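Local structure of putative activator of HSP90 (Plasmodium falciparum, 3N72) at residues I67-L79 with F90-L104. The protein probably binds the chaperone Hsp90 and stimulates its ATPase activity; this chain is its N-terminal domain. Sequence-based numbering, arbitrary orientation. Where two conformers were deposited one is given.
Sequences INSFEYIIKFEWL and FGGSVEIPDFSTFSL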
ATOM      1  N   ILE B  67     -12.166 -10.177  10.681  1.00 17.09           N
ATOM      2  CA  ILE B  67     -13.074  -9.797  11.766  1.00 16.94           C
ATOM      3  C   ILE B  67     -13.507  -8.363  11.477  1.00 16.05           C
ATOM      4  O   ILE B  67     -12.661  -7.492  11.377  1.00 15.48           O
ATOM      5  CB  ILE B  67     -12.345  -9.795  13.150  1.00 17.45           C
ATOM      6  CG1 ILE B  67     -11.624 -11.119  13.416  1.00 18.65           C
ATOM      7  CG2 ILE B  67     -13.332  -9.414  14.279  1.00 17.88           C
ATOM      8  CD1 ILE B  67     -12.499 -12.310  13.337  1.00 19.30           C
ATOM      9  N   ASN B  68     -14.811  -8.104  11.340  1.00 15.62           N
ATOM     10  CA  ASN B  68     -15.252  -6.734  11.048  1.00 14.64           C
ATOM     11  C   ASN B  68     -16.135  -6.133  12.138  1.00 14.49           C
ATOM     12  O   ASN B  68     -16.812  -6.861  12.874  1.00 14.29           O
ATOM     13  CB  ASN B  68     -15.958  -6.650   9.676  1.00 14.74           C
ATOM     14  CG  ASN B  68     -17.448  -6.957   9.768  1.00 15.39           C
ATOM     15  OD1 ASN B  68     -18.266  -6.086  10.090  1.00 18.75           O
ATOM     16  ND2 ASN B  68     -17.807  -8.192   9.499  1.00 16.74           N
ATOM     17  N   SER B  69     -16.120  -4.802  12.246  1.00 14.64           N
ATOM     18  CA  SER B  69     -17.067  -4.095  13.097  1.00 15.25           C
ATOM     19  C   SER B  69     -17.471  -2.806  12.369  1.00 14.38           C
ATOM     20  O   SER B  69     -16.603  -1.991  12.006  1.00 14.69           O
ATOM     21  CB  SER B  69     -16.394  -3.764  14.432  1.00 15.05           C
ATOM     22  OG  SER B  69     -17.270  -3.041  15.270  1.00 20.01           O
ATOM     23  N   PHE B  70     -18.770  -2.635  12.122  1.00 13.40           N
ATOM     24  CA  PHE B  70     -19.246  -1.361  11.622  1.00 12.54           C
ATOM     25  C   PHE B  70     -20.566  -0.981  12.282  1.00 11.92           C
ATOM     26  O   PHE B  70     -21.318  -1.838  12.765  1.00 12.12           O
ATOM     27  CB  PHE B  70     -19.383  -1.358  10.073  1.00 12.88           C
ATOM     28  CG  PHE B  70     -20.474  -2.254   9.549  1.00 12.16           C
ATOM     29  CD1 PHE B  70     -21.788  -1.759   9.351  1.00 13.00           C
ATOM     30  CD2 PHE B  70     -20.206  -3.591   9.241  1.00 12.81           C
ATOM     31  CE1 PHE B  70     -22.811  -2.598   8.860  1.00 13.54           C
ATOM     32  CE2 PHE B  70     -21.216  -4.427   8.758  1.00 13.00           C
ATOM     33  CZ  PHE B  70     -22.518  -3.935   8.575  1.00 14.08           C
ATOM     34  N   GLU B  71     -20.837   0.316  12.322  0.50 12.06           N
ATOM     35  CA  GLU B  71     -22.127   0.827  12.778  0.50 11.75           C
ATOM     36  C   GLU B  71     -22.325   2.211  12.166  0.50 11.61           C
ATOM     37  O   GLU B  71     -21.413   3.043  12.203  0.50 11.77           O
ATOM     38  CB  GLU B  71     -22.178   0.901  14.306  0.50 12.06           C
ATOM     39  CG  GLU B  71     -21.247   1.949  14.897  0.50 13.62           C
ATOM     40  CD  GLU B  71     -21.099   1.835  16.411  0.50 15.43           C
ATOM     41  OE1 GLU B  71     -22.129   1.936  17.118  0.50 16.73           O
ATOM     42  OE2 GLU B  71     -19.949   1.650  16.888  0.50 15.10           O
ATOM     43  N   TYR B  72     -23.504   2.431  11.589  1.00 11.33           N
ATOM     44  CA  TYR B  72     -23.855   3.721  10.934  1.00 11.04           C
ATOM     45  C   TYR B  72     -25.246   4.191  11.291  1.00 11.02           C
ATOM     46  O   TYR B  72     -26.180   3.384  11.466  1.00 11.12           O
ATOM     47  CB  TYR B  72     -23.690   3.685   9.381  1.00 11.20           C
ATOM     48  CG  TYR B  72     -22.261   3.744   9.016  1.00 10.33           C
ATOM     49  CD1 TYR B  72     -21.508   2.550   8.865  1.00 10.11           C
ATOM     50  CD2 TYR B  72     -21.603   4.960   8.960  1.00  9.47           C
ATOM     51  CE1 TYR B  72     -20.150   2.602   8.616  1.00 11.98           C
ATOM     52  CE2 TYR B  72     -20.232   5.020   8.743  1.00 10.57           C
ATOM     53  CZ  TYR B  72     -19.522   3.825   8.568  1.00  9.23           C
ATOM     54  OH  TYR B  72     -18.187   3.904   8.342  1.00 12.18           O
ATOM     55  N   ILE B  73     -25.364   5.514  11.414  0.50 11.55           N
ATOM     56  CA  ILE B  73     -26.619   6.225  11.309  0.50 11.41           C
ATOM     57  C   ILE B  73     -26.641   6.768   9.880  0.50 11.33           C
ATOM     58  O   ILE B  73     -25.677   7.420   9.443  0.50 11.58           O
ATOM     59  CB  ILE B  73     -26.678   7.400  12.315  0.50 11.68           C
ATOM     60  CG1 ILE B  73     -26.606   6.876  13.758  0.50 13.32           C
ATOM     61  CG2 ILE B  73     -27.940   8.251  12.074  0.50 11.26           C
ATOM     62  CD1 ILE B  73     -25.808   7.755  14.680  0.50 15.32           C
ATOM     63  N   ILE B  74     -27.708   6.468   9.135  1.00 11.70           N
ATOM     64  CA  ILE B  74     -27.823   6.941   7.751  1.00 11.06           C
ATOM     65  C   ILE B  74     -29.085   7.789   7.706  1.00 11.58           C
ATOM     66  O   ILE B  74     -30.160   7.276   7.954  1.00 12.36           O
ATOM     67  CB  ILE B  74     -27.933   5.779   6.752  1.00 10.77           C
ATOM     68  CG1 ILE B  74     -26.789   4.772   6.978  1.00 10.53           C
ATOM     69  CG2 ILE B  74     -27.930   6.312   5.296  1.00 11.04           C
ATOM     70  CD1 ILE B  74     -26.996   3.419   6.299  1.00 11.60           C
ATOM     71  N   LYS B  75     -28.920   9.078   7.443  1.00 11.99           N
ATOM     72  CA  LYS B  75     -30.056  10.019   7.415  1.00 13.06           C
ATOM     73  C   LYS B  75     -30.047  10.765   6.097  1.00 13.33           C
ATOM     74  O   LYS B  75     -29.046  11.410   5.725  1.00 13.74           O
ATOM     75  CB  LYS B  75     -29.980  10.972   8.608  1.00 13.87           C
ATOM     76  CG  LYS B  75     -31.236  11.867   8.680  1.00 19.03           C
ATOM     77  CD  LYS B  75     -31.505  12.423  10.049  1.00 24.75           C
ATOM     78  CE  LYS B  75     -32.768  13.337  10.044  1.00 26.49           C
ATOM     79  NZ  LYS B  75     -33.996  12.556   9.801  1.00 30.06           N
ATOM     80  N   PHE B  76     -31.167  10.672   5.372  1.00 13.44           N
ATOM     81  CA  PHE B  76     -31.213  11.154   4.022  1.00 13.45           C
ATOM     82  C   PHE B  76     -32.617  11.575   3.670  1.00 12.54           C
ATOM     83  O   PHE B  76     -33.495  11.588   4.528  1.00 12.40           O
ATOM     84  CB  PHE B  76     -30.662  10.117   3.013  1.00 13.42           C
ATOM     85  CG  PHE B  76     -31.264   8.711   3.101  1.00 14.21           C
ATOM     86  CD1 PHE B  76     -32.024   8.208   2.041  1.00 13.09           C
ATOM     87  CD2 PHE B  76     -30.999   7.866   4.185  1.00 14.07           C
ATOM     88  CE1 PHE B  76     -32.519   6.914   2.059  1.00 14.72           C
ATOM     89  CE2 PHE B  76     -31.509   6.551   4.228  1.00 12.02           C
ATOM     90  CZ  PHE B  76     -32.270   6.079   3.159  1.00 11.48           C
ATOM     91  N   GLU B  77     -32.816  11.947   2.416  1.00 12.97           N
ATOM     92  CA  GLU B  77     -34.124  12.391   1.982  1.00 13.15           C
ATOM     93  C   GLU B  77     -34.655  11.537   0.829  1.00 13.01           C
ATOM     94  O   GLU B  77     -33.883  10.960   0.089  1.00 12.61           O
ATOM     95  CB  GLU B  77     -34.078  13.870   1.630  1.00 13.49           C
ATOM     96  CG  GLU B  77     -33.749  14.699   2.900  1.00 14.19           C
ATOM     97  CD  GLU B  77     -33.450  16.190   2.614  1.00 16.25           C
ATOM     98  OE1 GLU B  77     -33.310  16.557   1.433  1.00 15.05           O
ATOM     99  OE2 GLU B  77     -33.377  16.996   3.584  1.00 18.48           O
ATOM    100  N   TRP B  78     -35.974  11.438   0.716  1.00 12.80           N
ATOM    101  CA  TRP B  78     -36.587  10.723  -0.416  1.00 12.72           C
ATOM    102  C   TRP B  78     -37.363  11.705  -1.278  1.00 13.01           C
ATOM    103  O   TRP B  78     -37.868  12.726  -0.788  1.00 13.00           O
ATOM    104  CB  TRP B  78     -37.482   9.573   0.051  1.00 12.84           C
ATOM    105  CG  TRP B  78     -38.777   9.971   0.792  1.00 13.25           C
ATOM    106  CD1 TRP B  78     -38.924  10.181   2.135  1.00 11.89           C
ATOM    107  CD2 TRP B  78     -40.084  10.145   0.212  1.00 14.11           C
ATOM    108  NE1 TRP B  78     -40.240  10.488   2.431  1.00 14.00           N
ATOM    109  CE2 TRP B  78     -40.978  10.464   1.275  1.00 14.19           C
ATOM    110  CE3 TRP B  78     -40.592  10.044  -1.101  1.00 11.48           C
ATOM    111  CZ2 TRP B  78     -42.345  10.722   1.060  1.00 14.22           C
ATOM    112  CZ3 TRP B  78     -41.958  10.277  -1.309  1.00 14.25           C
ATOM    113  CH2 TRP B  78     -42.813  10.615  -0.236  1.00 14.57           C
ATOM    114  N   LEU B  79     -37.436  11.398  -2.570  1.00 13.02           N
ATOM    115  CA  LEU B  79     -38.056  12.263  -3.560  1.00 13.55           C
ATOM    116  C   LEU B  79     -38.825  11.363  -4.518  1.00 14.92           C
ATOM    117  O   LEU B  79     -38.666  10.136  -4.509  1.00 13.80           O
ATOM    118  CB  LEU B  79     -36.991  13.101  -4.313  1.00 14.15           C
ATOM    119  CG  LEU B  79     -36.190  14.176  -3.534  1.00 13.68           C
ATOM    120  CD1 LEU B  79     -34.844  13.641  -3.001  1.00 15.31           C
ATOM    121  CD2 LEU B  79     -35.936  15.413  -4.408  1.00 15.20           C
ATOM    122  N   PHE B  90     -39.973  16.854  -3.786  1.00 13.76           N
ATOM    123  CA  PHE B  90     -39.486  16.456  -2.484  1.00 13.23           C
ATOM    124  C   PHE B  90     -40.547  15.696  -1.673  1.00 13.07           C
ATOM    125  O   PHE B  90     -41.701  16.125  -1.558  1.00 13.67           O
ATOM    126  CB  PHE B  90     -39.047  17.714  -1.713  1.00 13.33           C
ATOM    127  CG  PHE B  90     -38.432  17.410  -0.395  1.00 13.54           C
ATOM    128  CD1 PHE B  90     -37.194  16.768  -0.327  1.00 16.20           C
ATOM    129  CD2 PHE B  90     -39.066  17.767   0.776  1.00 16.13           C
ATOM    130  CE1 PHE B  90     -36.609  16.470   0.886  1.00 15.94           C
ATOM    131  CE2 PHE B  90     -38.467  17.460   2.011  1.00 16.90           C
ATOM    132  CZ  PHE B  90     -37.249  16.824   2.055  1.00 17.65           C
ATOM    133  N   GLY B  91     -40.136  14.595  -1.047  1.00 12.61           N
ATOM    134  CA  GLY B  91     -41.054  13.745  -0.277  1.00 13.03           C
ATOM    135  C   GLY B  91     -40.893  13.824   1.230  1.00 13.42           C
ATOM    136  O   GLY B  91     -41.881  13.995   1.981  1.00 14.35           O
ATOM    137  N   GLY B  92     -39.656  13.666   1.692  1.00 13.17           N
ATOM    138  CA  GLY B  92     -39.425  13.714   3.125  1.00 14.18           C
ATOM    139  C   GLY B  92     -38.094  13.118   3.510  1.00 14.29           C
ATOM    140  O   GLY B  92     -37.129  13.172   2.739  1.00 13.77           O
ATOM    141  N   SER B  93     -38.037  12.597   4.731  1.00 14.87           N
ATOM    142  CA  SER B  93     -36.773  12.112   5.306  1.00 14.95           C
ATOM    143  C   SER B  93     -36.825  10.612   5.546  1.00 14.30           C
ATOM    144  O   SER B  93     -37.902  10.035   5.709  1.00 13.87           O
ATOM    145  CB  SER B  93     -36.460  12.829   6.630  1.00 15.83           C
ATOM    146  OG  SER B  93     -37.448  12.503   7.613  1.00 18.79           O
ATOM    147  N   VAL B  94     -35.640  10.004   5.569  1.00 14.00           N
ATOM    148  CA  VAL B  94     -35.454   8.602   5.903  1.00 13.08           C
ATOM    149  C   VAL B  94     -34.303   8.534   6.889  1.00 13.40           C
ATOM    150  O   VAL B  94     -33.250   9.158   6.680  1.00 13.59           O
ATOM    151  CB  VAL B  94     -35.043   7.729   4.686  1.00 13.53           C
ATOM    152  CG1 VAL B  94     -35.093   6.259   5.073  1.00 11.54           C
ATOM    153  CG2 VAL B  94     -35.914   7.988   3.463  1.00 13.06           C
ATOM    154  N   GLU B  95     -34.504   7.771   7.959  1.00 13.20           N
ATOM    155  CA  GLU B  95     -33.474   7.593   8.966  1.00 13.37           C
ATOM    156  C   GLU B  95     -33.296   6.126   9.270  1.00 13.64           C
ATOM    157  O   GLU B  95     -34.258   5.428   9.626  1.00 13.14           O
ATOM    158  CB  GLU B  95     -33.841   8.336  10.244  1.00 14.76           C
ATOM    159  CG  GLU B  95     -32.836   8.127  11.355  1.00 18.91           C
ATOM    160  CD  GLU B  95     -33.425   8.306  12.760  1.00 25.36           C
ATOM    161  OE1 GLU B  95     -34.528   7.755  13.074  1.00 28.81           O
ATOM    162  OE2 GLU B  95     -32.740   8.963  13.565  1.00 27.35           O
ATOM    163  N   ILE B  96     -32.053   5.664   9.170  1.00 13.47           N
ATOM    164  CA  ILE B  96     -31.722   4.312   9.580  1.00 13.33           C
ATOM    165  C   ILE B  96     -30.803   4.489  10.778  1.00 13.69           C
ATOM    166  O   ILE B  96     -29.624   4.832  10.622  1.00 13.59           O
ATOM    167  CB  ILE B  96     -31.032   3.534   8.469  1.00 13.01           C
ATOM    168  CG1 ILE B  96     -31.903   3.571   7.188  1.00 13.06           C
ATOM    169  CG2 ILE B  96     -30.659   2.131   8.960  1.00 13.08           C
ATOM    170  CD1 ILE B  96     -31.308   2.831   5.980  1.00 12.08           C
ATOM    171  N   PRO B  97     -31.357   4.326  11.979  1.00 13.71           N
ATOM    172  CA  PRO B  97     -30.561   4.777  13.118  1.00 14.41           C
ATOM    173  C   PRO B  97     -29.462   3.788  13.521  1.00 14.66           C
ATOM    174  O   PRO B  97     -28.516   4.169  14.227  1.00 15.84           O
ATOM    175  CB  PRO B  97     -31.607   4.930  14.221  1.00 14.36           C
ATOM    176  CG  PRO B  97     -32.742   4.112  13.798  1.00 15.18           C
ATOM    177  CD  PRO B  97     -32.774   4.139  12.331  1.00 13.92           C
ATOM    178  N   ASP B  98     -29.558   2.558  13.046  1.00 14.98           N
ATOM    179  CA  ASP B  98     -28.661   1.509  13.505  1.00 16.58           C
ATOM    180  C   ASP B  98     -28.310   0.496  12.430  1.00 15.96           C
ATOM    181  O   ASP B  98     -28.764  -0.644  12.460  1.00 18.06           O
ATOM    182  CB  ASP B  98     -29.269   0.798  14.717  1.00 17.68           C
ATOM    183  CG  ASP B  98     -28.323  -0.211  15.330  1.00 21.71           C
ATOM    184  OD1 ASP B  98     -27.086   0.038  15.317  1.00 25.28           O
ATOM    185  OD2 ASP B  98     -28.813  -1.259  15.804  1.00 25.54           O
ATOM    186  N   PHE B  99     -27.487   0.894  11.479  1.00 14.18           N
ATOM    187  CA  PHE B  99     -27.060  -0.040  10.437  1.00 14.09           C
ATOM    188  C   PHE B  99     -25.692  -0.580  10.871  1.00 13.25           C
ATOM    189  O   PHE B  99     -24.708   0.126  10.799  1.00 14.38           O
ATOM    190  CB  PHE B  99     -27.008   0.702   9.081  1.00 12.81           C
ATOM    191  CG  PHE B  99     -26.603  -0.165   7.930  1.00 13.60           C
ATOM    192  CD1 PHE B  99     -27.498  -1.054   7.355  1.00 12.44           C
ATOM    193  CD2 PHE B  99     -25.305  -0.111   7.450  1.00 12.78           C
ATOM    194  CE1 PHE B  99     -27.085  -1.870   6.271  1.00 12.62           C
ATOM    195  CE2 PHE B  99     -24.895  -0.901   6.422  1.00 13.62           C
ATOM    196  CZ  PHE B  99     -25.768  -1.792   5.824  1.00 12.96           C
ATOM    197  N   SER B 100     -25.627  -1.831  11.309  1.00 13.13           N
ATOM    198  CA  SER B 100     -24.445  -2.310  12.002  1.00 11.97           C
ATOM    199  C   SER B 100     -24.120  -3.764  11.676  1.00 12.43           C
ATOM    200  O   SER B 100     -24.940  -4.493  11.090  1.00 11.74           O
ATOM    201  CB  SER B 100     -24.653  -2.153  13.509  1.00 12.74           C
ATOM    202  OG  SER B 100     -25.568  -3.132  13.996  1.00 14.05           O
ATOM    203  N   THR B 101     -22.930  -4.210  12.085  1.00 13.35           N
ATOM    204  CA  THR B 101     -22.626  -5.646  11.971  1.00 14.69           C
ATOM    205  C   THR B 101     -23.782  -6.522  12.518  1.00 16.25           C
ATOM    206  O   THR B 101     -24.196  -7.503  11.881  1.00 16.38           O
ATOM    207  CB  THR B 101     -21.296  -6.001  12.674  1.00 14.49           C
ATOM    208  OG1 THR B 101     -20.281  -5.105  12.228  1.00 15.54           O
ATOM    209  CG2 THR B 101     -20.847  -7.449  12.327  1.00 14.24           C
ATOM    210  N   PHE B 102     -24.298  -6.161  13.690  1.00 18.30           N
ATOM    211  CA  PHE B 102     -25.328  -6.948  14.392  1.00 20.37           C
ATOM    212  C   PHE B 102     -26.679  -6.883  13.659  1.00 20.49           C
ATOM    213  O   PHE B 102     -27.320  -7.921  13.420  1.00 21.54           O
ATOM    214  CB  PHE B 102     -25.506  -6.448  15.850  1.00 21.10           C
ATOM    215  CG  PHE B 102     -24.206  -6.076  16.563  1.00 23.88           C
ATOM    216  CD1 PHE B 102     -23.050  -6.851  16.419  1.00 25.26           C
ATOM    217  CD2 PHE B 102     -24.166  -4.958  17.414  1.00 25.57           C
ATOM    218  CE1 PHE B 102     -21.850  -6.498  17.089  1.00 27.41           C
ATOM    219  CE2 PHE B 102     -22.997  -4.597  18.092  1.00 27.02           C
ATOM    220  CZ  PHE B 102     -21.827  -5.371  17.929  1.00 27.02           C
ATOM    221  N   SER B 103     -27.109  -5.682  13.271  1.00 20.45           N
ATOM    222  CA  SER B 103     -28.455  -5.510  12.681  1.00 20.78           C
ATOM    223  C   SER B 103     -28.506  -5.979  11.225  1.00 21.20           C
ATOM    224  O   SER B 103     -29.579  -6.310  10.710  1.00 20.63           O
ATOM    225  CB  SER B 103     -28.935  -4.064  12.783  1.00 20.78           C
ATOM    226  OG  SER B 103     -28.165  -3.201  11.954  1.00 18.99           O
ATOM    227  N   LEU B 104     -27.355  -5.994  10.554  1.00 21.73           N
ATOM    228  CA  LEU B 104     -27.315  -6.481   9.178  1.00 23.53           C
ATOM    229  C   LEU B 104     -27.474  -8.002   9.128  1.00 25.05           C
ATOM    230  O   LEU B 104     -28.092  -8.520   8.209  1.00 25.24           O
ATOM    231  CB  LEU B 104     -26.036  -6.052   8.457  1.00 23.34           C
ATOM    232  CG  LEU B 104     -25.896  -6.448   6.982  1.00 22.31           C
ATOM    233  CD1 LEU B 104     -27.113  -5.977   6.187  1.00 21.97           C
ATOM    234  CD2 LEU B 104     -24.652  -5.824   6.396  1.00 22.34           C
TER
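W78 lies flat against the backbone of G91 and G92. The CA of G91 sits 3.4 Å from the centroid of its six-membered ring, almost on the ring normal, a CH-pi contact. Both glycines give their N-H to W78 O, which makes a classic beta bulge. With no side chain on either glycine, the indole can lie directly on the backbone. Next along the same face, V94 CB stands over the centre of the F76 ring, and V94 CG1 reaches F76 CZ at 3.4 Å. F76 CG lies between its backbone N and carbonyl carbon (chi1 52°), which swings the ring across toward V94. I74, I96 and F99 continue this buried face; I74 CD1 meets F99 CB at 3.9 Å. A second bulge, between Y72 and I74, falls where the partner strand turns its corner at P97. Beyond it F70 lays one ring face over T101 N. T101 OG1 is gripped twice: it accepts from F70 N (2.9 Å) and donates to N68 OD1 (3.1 Å). N68 ND2 hydrogen-bonds Q146 OE1. S100 and S103 form a capping box that starts helix 101-105.

The opposite face is looser and more polar. It carries E71, K75, E77, S93 and E95. K75 NZ stays 5.4 Å from E95 OE2, too far for a salt bridge. F90 CE1 lies 3.3 Å from E77 OE1; that oxygen accepts a hydrogen bond from N50 ND2.

The two strands form an antiparallel beta hairpin. Strand 44-62 pairs antiparallel with the other edge of 67-79, and strand 112-115 pairs antiparallel with strand 87-100. Helix 23-35 packs on Y72 and I74, while helix 120-142 packs on W78 and F99.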